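Local coordinates for protein GTN Reductase (Agrobacterium tumefaciens, PDB 5N6G) that probably reduces activated carbon-carbon double bonds as an FMN-dependent ene-reductase of the Old Yellow Enzyme family, here with 2-phenylacrylic acid bound, at residues A[50-55]-A[93-98]; A[148-153]-A[194-199]; A[178-183]-A[228-233]. All coordinates share one frame; numbering follows the deposited sequence.

Interaction 1 (A[50-55]-A[93-98]). With FMN (flavin mononucleotide), chain B.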
loop_
_atom_site.group_PDB
_atom_site.type_symbol
_atom_site.label_atom_id
_atom_site.label_comp_id
_atom_site.label_asym_id
_atom_site.label_seq_id
_atom_site.Cartn_x
_atom_site.Cartn_y
_atom_site.Cartn_z
ATOM N N LEU A 50 -10.697 -5.758 -7.444
ATOM C CA LEU A 50 -9.241 -5.724 -7.425
ATOM C C LEU A 50 -8.782 -6.059 -6.014
ATOM O O LEU A 50 -9.319 -5.524 -5.038
ATOM C CB LEU A 50 -8.724 -4.341 -7.851
ATOM C CG LEU A 50 -7.225 -4.143 -7.888
ATOM C CD1 LEU A 50 -6.597 -5.024 -8.949
ATOM C CD2 LEU A 50 -6.929 -2.702 -8.164
ATOM N N ILE A 51 -7.780 -6.947 -5.906
ATOM C CA ILE A 51 -7.068 -7.167 -4.663
ATOM C C ILE A 51 -5.771 -6.388 -4.715
ATOM O O ILE A 51 -5.020 -6.517 -5.688
ATOM C CB ILE A 51 -6.774 -8.661 -4.452
ATOM C CG1 ILE A 51 -8.059 -9.449 -4.214
ATOM C CG2 ILE A 51 -5.801 -8.842 -3.284
ATOM C CD1 ILE A 51 -7.873 -10.962 -4.203
ATOM N N VAL A 52 -5.497 -5.591 -3.673
ATOM C CA VAL A 52 -4.155 -5.076 -3.422
ATOM C C VAL A 52 -3.556 -5.953 -2.340
ATOM O O VAL A 52 -4.163 -6.125 -1.271
ATOM C CB VAL A 52 -4.167 -3.599 -2.993
ATOM C CG1 VAL A 52 -2.754 -3.083 -2.861
ATOM C CG2 VAL A 52 -4.968 -2.762 -3.990
ATOM N N THR A 53 -2.384 -6.523 -2.613
ATOM C CA THR A 53 -1.791 -7.394 -1.621
ATOM C C THR A 53 -1.383 -6.593 -0.388
ATOM O O THR A 53 -1.177 -5.378 -0.430
ATOM C CB THR A 53 -0.529 -8.109 -2.120
ATOM O OG1 THR A 53 0.539 -7.172 -2.359
ATOM C CG2 THR A 53 -0.768 -8.916 -3.378
ATOM N N GLU A 54 -1.172 -7.327 0.700
ATOM C CA GLU A 54 -0.361 -6.835 1.804
ATOM C C GLU A 54 0.917 -6.209 1.271
ATOM O O GLU A 54 1.448 -6.626 0.242
ATOM C CB GLU A 54 -0.009 -7.991 2.749
ATOM C CG GLU A 54 0.889 -9.084 2.153
ATOM C CD GLU A 54 0.644 -10.452 2.790
ATOM O OE1 GLU A 54 1.203 -10.740 3.880
ATOM O OE2 GLU A 54 -0.117 -11.249 2.194
ATOM N N GLY A 55 1.456 -5.240 1.997
ATOM C CA GLY A 55 2.725 -4.682 1.591
ATOM C C GLY A 55 3.753 -5.772 1.415
ATOM O O GLY A 55 3.869 -6.679 2.258
ATOM N N LYS A 93 -8.527 -10.075 -10.124
ATOM C CA LYS A 93 -7.380 -9.283 -10.524
ATOM C C LYS A 93 -6.627 -8.886 -9.264
ATOM O O LYS A 93 -7.231 -8.670 -8.210
ATOM C CB LYS A 93 -7.804 -8.022 -11.300
ATOM C CG LYS A 93 -8.529 -8.321 -12.608
ATOM C CD LYS A 93 -7.587 -8.895 -13.652
ATOM C CE LYS A 93 -8.348 -9.568 -14.797
ATOM N NZ LYS A 93 -9.226 -8.593 -15.467
ATOM N N ILE A 94 -5.303 -8.800 -9.361
ATOM C CA ILE A 94 -4.494 -8.572 -8.166
ATOM C C ILE A 94 -3.244 -7.791 -8.534
ATOM O O ILE A 94 -2.589 -8.077 -9.541
ATOM C CB ILE A 94 -4.163 -9.918 -7.490
ATOM C CG1 ILE A 94 -3.412 -9.714 -6.179
ATOM C CG2 ILE A 94 -3.421 -10.866 -8.438
ATOM C CD1 ILE A 94 -3.375 -10.993 -5.347
ATOM N N VAL A 95 -2.934 -6.781 -7.709
ATOM C CA VAL A 95 -1.722 -5.987 -7.840
ATOM C C VAL A 95 -0.911 -6.126 -6.555
ATOM O O VAL A 95 -1.458 -6.245 -5.454
ATOM C CB VAL A 95 -2.016 -4.509 -8.140
ATOM C CG1 VAL A 95 -2.687 -4.371 -9.510
ATOM C CG2 VAL A 95 -2.876 -3.888 -7.058
ATOM N N ALA A 96 0.403 -6.100 -6.707
ATOM C CA ALA A 96 1.316 -6.208 -5.575
ATOM C C ALA A 96 1.605 -4.828 -5.011
ATOM O O ALA A 96 1.988 -3.921 -5.765
ATOM C CB ALA A 96 2.626 -6.858 -6.015
ATOM N N GLN A 97 1.440 -4.665 -3.699
ATOM C CA GLN A 97 1.782 -3.394 -3.056
ATOM C C GLN A 97 3.272 -3.422 -2.739
ATOM O O GLN A 97 3.681 -3.933 -1.699
ATOM C CB GLN A 97 0.961 -3.137 -1.793
ATOM C CG GLN A 97 1.239 -1.712 -1.318
ATOM C CD GLN A 97 0.671 -1.334 0.027
ATOM O OE1 GLN A 97 0.888 -2.001 1.042
ATOM N NE2 GLN A 97 -0.006 -0.206 0.057
ATOM N N ILE A 98 4.084 -2.843 -3.613
ATOM C CA ILE A 98 5.532 -2.961 -3.467
ATOM C C ILE A 98 6.018 -1.900 -2.483
ATOM O O ILE A 98 5.647 -0.720 -2.563
ATOM C CB ILE A 98 6.241 -2.898 -4.834
ATOM C CG1 ILE A 98 5.998 -1.581 -5.580
ATOM C CG2 ILE A 98 5.818 -4.138 -5.680
ATOM C CD1 ILE A 98 6.811 -1.506 -6.912
HETATM N N1 FMN B . -2.162 -0.209 4.578
HETATM C C2 FMN B . -1.216 -0.360 3.594
HETATM O O2 FMN B . -1.022 0.522 2.727
HETATM N N3 FMN B . -0.480 -1.523 3.536
HETATM C C4 FMN B . -0.565 -2.580 4.422
HETATM O O4 FMN B . 0.108 -3.597 4.253
HETATM C C4A FMN B . -1.541 -2.400 5.474
HETATM N N5 FMN B . -1.708 -3.371 6.336
HETATM C C5A FMN B . -2.753 -3.255 7.237
HETATM C C6 FMN B . -3.017 -4.326 8.083
HETATM C C7 FMN B . -4.121 -4.312 8.924
HETATM C C7M FMN B . -4.383 -5.512 9.800
HETATM C C8 FMN B . -4.977 -3.205 8.936
HETATM C C8M FMN B . -6.215 -3.185 9.789
HETATM C C9 FMN B . -4.705 -2.119 8.109
HETATM C C9A FMN B . -3.604 -2.144 7.254
HETATM N N10 FMN B . -3.367 -1.109 6.323
HETATM C C10 FMN B . -2.327 -1.193 5.439
HETATM C "C1'" FMN B . -4.367 -0.039 6.201
HETATM C "C2'" FMN B . -5.572 -0.510 5.396
HETATM O "O2'" FMN B . -5.201 -0.775 4.038
HETATM C "C3'" FMN B . -6.728 0.491 5.403
HETATM O "O3'" FMN B . -6.268 1.756 4.934
HETATM C "C4'" FMN B . -7.359 0.687 6.781
HETATM O "O4'" FMN B . -7.712 -0.577 7.348
HETATM C "C5'" FMN B . -8.558 1.617 6.737
HETATM O "O5'" FMN B . -9.601 1.054 5.915
HETATM P P FMN B . -10.947 0.352 6.492
HETATM O O1P FMN B . -11.673 1.439 7.257
HETATM O O2P FMN B . -10.462 -0.744 7.425
HETATM O O3P FMN B . -11.658 -0.136 5.284
#

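Interaction 2 (A[148-153]-A[194-199])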
loop_
_atom_site.group_PDB
_atom_site.type_symbol
_atom_site.label_atom_id
_atom_site.label_comp_id
_atom_site.label_asym_id
_atom_site.label_seq_id
_atom_site.Cartn_x
_atom_site.Cartn_y
_atom_site.Cartn_z
ATOM N N LEU A 148 20.293 8.282 3.856
ATOM C CA LEU A 148 20.657 7.761 2.543
ATOM C C LEU A 148 21.595 8.700 1.803
ATOM O O LEU A 148 21.384 9.914 1.783
ATOM C CB LEU A 148 19.402 7.567 1.699
ATOM C CG LEU A 148 18.539 6.413 2.156
ATOM C CD1 LEU A 148 17.119 6.592 1.658
ATOM C CD2 LEU A 148 19.184 5.127 1.622
ATOM N N THR A 149 22.608 8.134 1.152
ATOM C CA THR A 149 23.392 8.889 0.193
ATOM C C THR A 149 22.699 8.879 -1.173
ATOM O O THR A 149 21.801 8.080 -1.439
ATOM C CB THR A 149 24.790 8.303 0.011
ATOM O OG1 THR A 149 24.669 7.035 -0.640
ATOM C CG2 THR A 149 25.534 8.155 1.341
ATOM N N ILE A 150 23.155 9.768 -2.061
ATOM C CA ILE A 150 22.661 9.758 -3.439
ATOM C C ILE A 150 22.864 8.396 -4.078
ATOM O O ILE A 150 21.977 7.885 -4.773
ATOM C CB ILE A 150 23.351 10.862 -4.265
ATOM C CG1 ILE A 150 23.148 12.233 -3.619
ATOM C CG2 ILE A 150 22.814 10.861 -5.689
ATOM C CD1 ILE A 150 21.710 12.664 -3.529
ATOM N N ASP A 151 24.040 7.791 -3.891
ATOM C CA ASP A 151 24.254 6.457 -4.442
ATOM C C ASP A 151 23.280 5.448 -3.846
ATOM O O ASP A 151 22.758 4.578 -4.560
ATOM C CB ASP A 151 25.702 6.013 -4.205
ATOM C CG ASP A 151 26.698 6.756 -5.096
ATOM O OD1 ASP A 151 26.288 7.254 -6.168
ATOM O OD2 ASP A 151 27.888 6.839 -4.725
ATOM N N ASP A 152 23.023 5.536 -2.533
ATOM C CA ASP A 152 22.049 4.633 -1.919
ATOM C C ASP A 152 20.682 4.774 -2.571
ATOM O O ASP A 152 19.952 3.782 -2.745
ATOM C CB ASP A 152 21.885 4.927 -0.431
ATOM C CG ASP A 152 23.120 4.663 0.379
ATOM O OD1 ASP A 152 23.955 3.831 -0.038
ATOM O OD2 ASP A 152 23.219 5.294 1.463
ATOM N N ILE A 153 20.274 6.012 -2.847
ATOM C CA ILE A 153 18.982 6.246 -3.487
ATOM C C ILE A 153 18.935 5.569 -4.847
ATOM O O ILE A 153 17.918 4.969 -5.221
ATOM C CB ILE A 153 18.703 7.763 -3.566
ATOM C CG1 ILE A 153 18.479 8.329 -2.158
ATOM C CG2 ILE A 153 17.540 8.054 -4.501
ATOM C CD1 ILE A 153 18.461 9.849 -2.094
ATOM N N ASN A 194 12.209 14.706 6.779
ATOM C CA ASN A 194 13.142 15.069 5.717
ATOM C C ASN A 194 13.797 16.395 6.104
ATOM O O ASN A 194 13.179 17.455 5.986
ATOM C CB ASN A 194 12.433 15.179 4.384
ATOM C CG ASN A 194 13.387 15.457 3.257
ATOM O OD1 ASN A 194 14.471 15.994 3.476
ATOM N ND2 ASN A 194 12.994 15.095 2.041
ATOM N N GLN A 195 15.036 16.327 6.565
ATOM C CA GLN A 195 15.836 17.503 6.880
ATOM C C GLN A 195 17.036 17.576 5.946
ATOM O O GLN A 195 18.060 18.187 6.277
ATOM C CB GLN A 195 16.274 17.495 8.346
ATOM C CG GLN A 195 15.088 17.624 9.264
ATOM C CD GLN A 195 15.450 17.735 10.726
ATOM O OE1 GLN A 195 16.560 17.380 11.139
ATOM N NE2 GLN A 195 14.506 18.231 11.531
ATOM N N ARG A 196 16.897 16.965 4.768
ATOM C CA ARG A 196 17.983 16.979 3.797
ATOM C C ARG A 196 18.196 18.372 3.236
ATOM O O ARG A 196 17.268 19.180 3.140
ATOM C CB ARG A 196 17.708 16.020 2.648
ATOM C CG ARG A 196 17.510 14.589 3.046
ATOM C CD ARG A 196 17.246 13.729 1.822
ATOM N NE ARG A 196 18.450 13.537 1.010
ATOM C CZ ARG A 196 19.317 12.536 1.174
ATOM N NH1 ARG A 196 19.143 11.638 2.131
ATOM N NH2 ARG A 196 20.369 12.411 0.368
ATOM N N THR A 197 19.444 18.621 2.823
ATOM C CA THR A 197 19.861 19.883 2.231
ATOM C C THR A 197 20.319 19.731 0.784
ATOM O O THR A 197 20.939 20.654 0.251
ATOM C CB THR A 197 20.990 20.493 3.065
ATOM O OG1 THR A 197 22.099 19.584 3.077
ATOM C CG2 THR A 197 20.520 20.745 4.485
ATOM N N ASP A 198 20.052 18.600 0.142
ATOM C CA ASP A 198 20.398 18.382 -1.256
ATOM C C ASP A 198 19.133 18.477 -2.117
ATOM O O ASP A 198 18.113 19.042 -1.690
ATOM C CB ASP A 198 21.129 17.040 -1.411
ATOM C CG ASP A 198 20.269 15.815 -1.030
ATOM O OD1 ASP A 198 19.083 15.953 -0.632
ATOM O OD2 ASP A 198 20.817 14.692 -1.145
ATOM N N ASP A 199 19.185 17.917 -3.328
ATOM C CA ASP A 199 18.064 18.000 -4.259
ATOM C C ASP A 199 16.847 17.203 -3.808
ATOM O O ASP A 199 15.806 17.289 -4.468
ATOM C CB ASP A 199 18.463 17.484 -5.649
ATOM C CG ASP A 199 19.434 18.392 -6.368
ATOM O OD1 ASP A 199 19.636 19.542 -5.919
ATOM O OD2 ASP A 199 19.993 17.939 -7.390
#

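Interaction 3 (A[178-183]-A[228-233]). With FMN (flavin mononucleotide), chain B; 8OZ (2-Phenylacrylic acid), chain C.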
loop_
_atom_site.group_PDB
_atom_site.type_symbol
_atom_site.label_atom_id
_atom_site.label_comp_id
_atom_site.label_asym_id
_atom_site.label_seq_id
_atom_site.Cartn_x
_atom_site.Cartn_y
_atom_site.Cartn_z
ATOM N N HIS A 178 3.640 1.614 -2.645
ATOM C CA HIS A 178 3.303 2.071 -1.297
ATOM C C HIS A 178 3.981 3.405 -1.026
ATOM O O HIS A 178 5.172 3.461 -0.700
ATOM C CB HIS A 178 3.721 1.051 -0.256
ATOM C CG HIS A 178 3.040 1.222 1.062
ATOM N ND1 HIS A 178 2.525 2.427 1.490
ATOM C CD2 HIS A 178 2.771 0.328 2.045
ATOM C CE1 HIS A 178 1.946 2.265 2.668
ATOM N NE2 HIS A 178 2.095 1.003 3.034
ATOM N N ALA A 179 3.225 4.496 -1.122
ATOM C CA ALA A 179 3.768 5.821 -0.860
ATOM C C ALA A 179 2.990 6.485 0.261
ATOM O O ALA A 179 2.812 7.712 0.279
ATOM C CB ALA A 179 3.752 6.686 -2.114
ATOM N N ALA A 180 2.560 5.676 1.222
ATOM C CA ALA A 180 1.635 6.068 2.256
ATOM C C ALA A 180 2.175 5.664 3.635
ATOM O O ALA A 180 3.259 5.092 3.770
ATOM C CB ALA A 180 0.246 5.447 1.999
ATOM N N ASN A 181 1.423 6.051 4.651
ATOM C CA ASN A 181 1.541 5.585 6.035
ATOM C C ASN A 181 2.951 5.677 6.612
ATOM O O ASN A 181 3.355 4.845 7.421
ATOM C CB ASN A 181 1.002 4.170 6.162
ATOM C CG ASN A 181 -0.451 4.092 5.771
ATOM O OD1 ASN A 181 -1.191 5.067 5.917
ATOM N ND2 ASN A 181 -0.873 2.954 5.277
ATOM N N GLY A 182 3.651 6.762 6.304
ATOM C CA GLY A 182 4.916 7.034 6.985
ATOM C C GLY A 182 6.096 6.182 6.577
ATOM O O GLY A 182 7.094 6.181 7.299
ATOM N N TYR A 183 6.017 5.447 5.475
ATOM C CA TYR A 183 7.127 4.607 5.043
ATOM C C TYR A 183 8.079 5.422 4.163
ATOM O O TYR A 183 8.074 6.652 4.205
ATOM C CB TYR A 183 6.588 3.322 4.423
ATOM C CG TYR A 183 5.898 2.502 5.508
ATOM C CD1 TYR A 183 6.622 1.956 6.550
ATOM C CD2 TYR A 183 4.519 2.321 5.516
ATOM C CE1 TYR A 183 6.007 1.202 7.550
ATOM C CE2 TYR A 183 3.896 1.586 6.532
ATOM C CZ TYR A 183 4.650 1.023 7.525
ATOM O OH TYR A 183 4.057 0.292 8.525
ATOM N N GLY A 228 0.073 1.772 -10.205
ATOM C CA GLY A 228 -0.699 2.669 -9.359
ATOM C C GLY A 228 0.100 3.061 -8.128
ATOM O O GLY A 228 1.253 2.670 -7.960
ATOM N N ILE A 229 -0.514 3.891 -7.291
ATOM C CA ILE A 229 0.198 4.411 -6.126
ATOM C C ILE A 229 -0.808 4.652 -5.018
ATOM O O ILE A 229 -1.932 5.091 -5.275
ATOM C CB ILE A 229 0.966 5.706 -6.475
ATOM C CG1 ILE A 229 1.828 6.191 -5.310
ATOM C CG2 ILE A 229 0.008 6.782 -6.998
ATOM C CD1 ILE A 229 2.916 7.159 -5.743
ATOM N N ARG A 230 -0.392 4.419 -3.780
ATOM C CA ARG A 230 -1.209 4.725 -2.613
ATOM C C ARG A 230 -0.645 5.943 -1.887
ATOM O O ARG A 230 0.551 5.990 -1.590
ATOM C CB ARG A 230 -1.273 3.531 -1.657
ATOM C CG ARG A 230 -2.342 3.725 -0.594
ATOM C CD ARG A 230 -2.563 2.518 0.268
ATOM N NE ARG A 230 -3.977 2.391 0.603
ATOM C CZ ARG A 230 -4.463 1.881 1.729
ATOM N NH1 ARG A 230 -3.668 1.506 2.701
ATOM N NH2 ARG A 230 -5.772 1.767 1.871
ATOM N N LEU A 231 -1.515 6.882 -1.531
ATOM C CA LEU A 231 -1.146 8.134 -0.883
ATOM C C LEU A 231 -2.024 8.341 0.345
ATOM O O LEU A 231 -3.173 7.899 0.380
ATOM C CB LEU A 231 -1.315 9.340 -1.837
ATOM C CG LEU A 231 -0.536 9.247 -3.140
ATOM C CD1 LEU A 231 -1.039 10.358 -4.095
ATOM C CD2 LEU A 231 0.957 9.354 -2.835
ATOM N N SER A 232 -1.497 9.039 1.348
ATOM C CA SER A 232 -2.209 9.242 2.606
ATOM C C SER A 232 -1.817 10.616 3.146
ATOM O O SER A 232 -0.908 10.744 3.984
ATOM C CB SER A 232 -1.900 8.129 3.615
ATOM O OG SER A 232 -0.493 7.960 3.795
ATOM N N PRO A 233 -2.482 11.677 2.672
ATOM C CA PRO A 233 -1.985 13.048 2.920
ATOM C C PRO A 233 -1.874 13.462 4.379
ATOM O O PRO A 233 -1.004 14.282 4.699
ATOM C CB PRO A 233 -3.018 13.920 2.186
ATOM C CG PRO A 233 -3.557 13.056 1.111
ATOM C CD PRO A 233 -3.526 11.646 1.633
HETATM N N1 FMN B . -2.162 -0.209 4.578
HETATM C C2 FMN B . -1.216 -0.360 3.594
HETATM O O2 FMN B . -1.022 0.522 2.727
HETATM N N3 FMN B . -0.480 -1.523 3.536
HETATM C C4 FMN B . -0.565 -2.580 4.422
HETATM O O4 FMN B . 0.108 -3.597 4.253
HETATM C C4A FMN B . -1.541 -2.400 5.474
HETATM N N5 FMN B . -1.708 -3.371 6.336
HETATM C C5A FMN B . -2.753 -3.255 7.237
HETATM C C6 FMN B . -3.017 -4.326 8.083
HETATM C C7 FMN B . -4.121 -4.312 8.924
HETATM C C7M FMN B . -4.383 -5.512 9.800
HETATM C C8 FMN B . -4.977 -3.205 8.936
HETATM C C8M FMN B . -6.215 -3.185 9.789
HETATM C C9 FMN B . -4.705 -2.119 8.109
HETATM C C9A FMN B . -3.604 -2.144 7.254
HETATM N N10 FMN B . -3.367 -1.109 6.323
HETATM C C10 FMN B . -2.327 -1.193 5.439
HETATM C "C1'" FMN B . -4.367 -0.039 6.201
HETATM C "C2'" FMN B . -5.572 -0.510 5.396
HETATM O "O2'" FMN B . -5.201 -0.775 4.038
HETATM C "C3'" FMN B . -6.728 0.491 5.403
HETATM O "O3'" FMN B . -6.268 1.756 4.934
HETATM C "C4'" FMN B . -7.359 0.687 6.781
HETATM O "O4'" FMN B . -7.712 -0.577 7.348
HETATM C "C5'" FMN B . -8.558 1.617 6.737
HETATM O "O5'" FMN B . -9.601 1.054 5.915
HETATM P P FMN B . -10.947 0.352 6.492
HETATM O O1P FMN B . -11.673 1.439 7.257
HETATM O O2P FMN B . -10.462 -0.744 7.425
HETATM O O3P FMN B . -11.658 -0.136 5.284
HETATM C C4 8OZ C . -0.335 -2.541 10.002
HETATM C C5 8OZ C . 0.691 -3.274 10.553
HETATM C C6 8OZ C . 1.923 -3.293 9.937
HETATM C C7 8OZ C . 2.127 -2.595 8.760
HETATM C C8 8OZ C . 0.749 0.177 6.664
HETATM C C 8OZ C . 1.931 -1.828 5.886
HETATM O O 8OZ C . 0.746 0.681 5.567
HETATM C C1 8OZ C . 1.279 -1.212 6.862
HETATM C C2 8OZ C . 1.093 -1.868 8.186
HETATM C C3 8OZ C . -0.141 -1.835 8.828
HETATM O O1 8OZ C . 0.317 0.809 7.729
HETATM O O HOH W 1 1.330 9.677 1.262
#

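Interaction 1 (A[50-55]-A[93-98])
I51 and I94 lie side by side on neighbouring parallel barrel strands, the I51 CG2 methyl meeting I94 CD1 at 3.8 Å on the face that turns to helix 74-89. On the other face V52 CG2 touches V95 CG2 at 3.9 Å, and L50 CD1 comes round to V95 CG1. Main-chain bonds knit this buried stretch: I51 N to K93 O, V95 N to I51 O, and T53 N to V95 O (3.0 Å). The fourth bond departs from the pattern. T53 OG1, set between its backbone N and carbonyl carbon (chi1 66°), accepts the straight N-H of Q97 at 3.0 Å and donates its own hydrogen bond to E54 O, so a side-chain hydroxyl stands where a main-chain carbonyl would otherwise serve, just where the chain turns a corner. The other end is looser: K93 leaves its CB against L50 CD1, while its bent chain leads off, partly exposed, to A14 O. Helix 74-89 links the two strands as a right-handed beta-alpha-beta unit. At the buried end Q97 extends fully (chi1 -172°) and lays its amide along the flavin pyrimidine edge: FMN N3 gives to Q97 OE1 at 2.9 Å and Q97 NE2 gives to FMN O2 at 2.9 Å. G55 N adds a bond to FMN O4 (3.1 Å). Donors to O2 and O4 and an acceptor for N3 match that edge point for point, and would probably ease the build-up of negative charge on the ring when the flavin is reduced.

Interaction 2 (A[148-153]-A[194-199])
The capped N-terminal end of helix 150-169 is held at L148 by R196, from the loop that joins helices 184-189 and 204-222. T149 and D152 form a capping box there: D152 N gives to T149 OG1, and T149 N returns a nearly straight bond to D152 OD2, which it meets from above the carboxylate plane. L148 O, one residue before the cap, is the acceptor that R196 takes. The guanidinium comes end-on, with NH1 at 2.8 Å and NH2 at 3.0 Å from L148 O, and the oxygen lies in the guanidinium plane; both bonds are bent, since two nitrogens share one atom (N-H...O 154° and 141°). The adjacent NE/NH2 edge is held by D198 of the same loop, so NH2 serves both partners, in a side-on salt bridge in which R196 NE meets D198 OD1 at 3.0 Å and R196 NH2 meets D198 OD2 at 2.8 Å. A bend at chi3 (72°) turns the guanidinium to both partners, and the bonds on two edges fix its rotation. Isoleucine methyls finish the contact: I153 CD1 sits 4.0 Å above one guanidinium face, offset toward the rim, and I150 CD1 meets the carboxylate oxygen D198 OD2 tip to tip, closely, at 3.3 Å. N194 OD1 accepts R196 N in an Asx turn that shapes the loop just before the arginine. R196 NH1 has a second acceptor in P119 O, and L148 is bonded through its backbone to A118 of strand 117-118. L148 packs on L184 and F188 of helix 184-189, while I153 touches F188, Y200 of the following loop and F210 of helix 204-222.

Interaction 3 (A[178-183]-A[228-233])
A179 and R230 begin the main-chain contact, A179 N giving a weak, bent bond to R230 O (3.1 Å). Further on, S232 OG takes the place of a backbone acceptor: N181 N reaches it at 2.8 Å and nearly straight, the hydroxyl is also bonded to E186, and A180 CB lies against the same hydroxyl. A water donates to A179 O and accepts from S232 N, bridging the two backbones. Among apolar contacts, A179 CB rests on I229 CD1 at 3.8 Å and on L231 CD2. Strands 174-178 and 227-231 run parallel in the closed (beta/alpha)8 barrel, and both segments lead to its C-terminal mouth, where the ligands bind. There polar side chains face the pocket. H178 NE2 (2.9 Å) and N181 ND2 (2.8 Å) converge on carboxylate atom O of 2-phenylacrylic acid, the His-Asn pair that holds the activating group in many Old Yellow Enzymes. H178 ND1 accepts A180 N close to the ring plane, which steadies the imidazole, while T271 holds N181 OD1. R230 reaches the cofactor instead: NH1 gives to FMN O2 at 2.8 Å, and NH2 gives to ribityl O3' at 3.1 Å.

Interactions 1 and 3 are consecutive parts of one barrel sheet, their centres 14 Å apart: strand 94-99 lies next to strand 174-178, where I98 O and H178 N, 3.1 Å apart, probably form a hydrogen bond. Around the flavin they share work. Q97 NE2 and R230 NH1 both give to FMN O2, and Q97 OE1 packs 3.2 Å from H178 CD2, so the pyrimidine site runs into the substrate site. Interaction 2 stands apart, its centre 29 Å from that of interaction 1 and 20 Å from that of interaction 3, away from both ligands. Its segments alternate along the chain with those of interaction 3; along the chain, helix 184-189 separates 178-183 from 194-199.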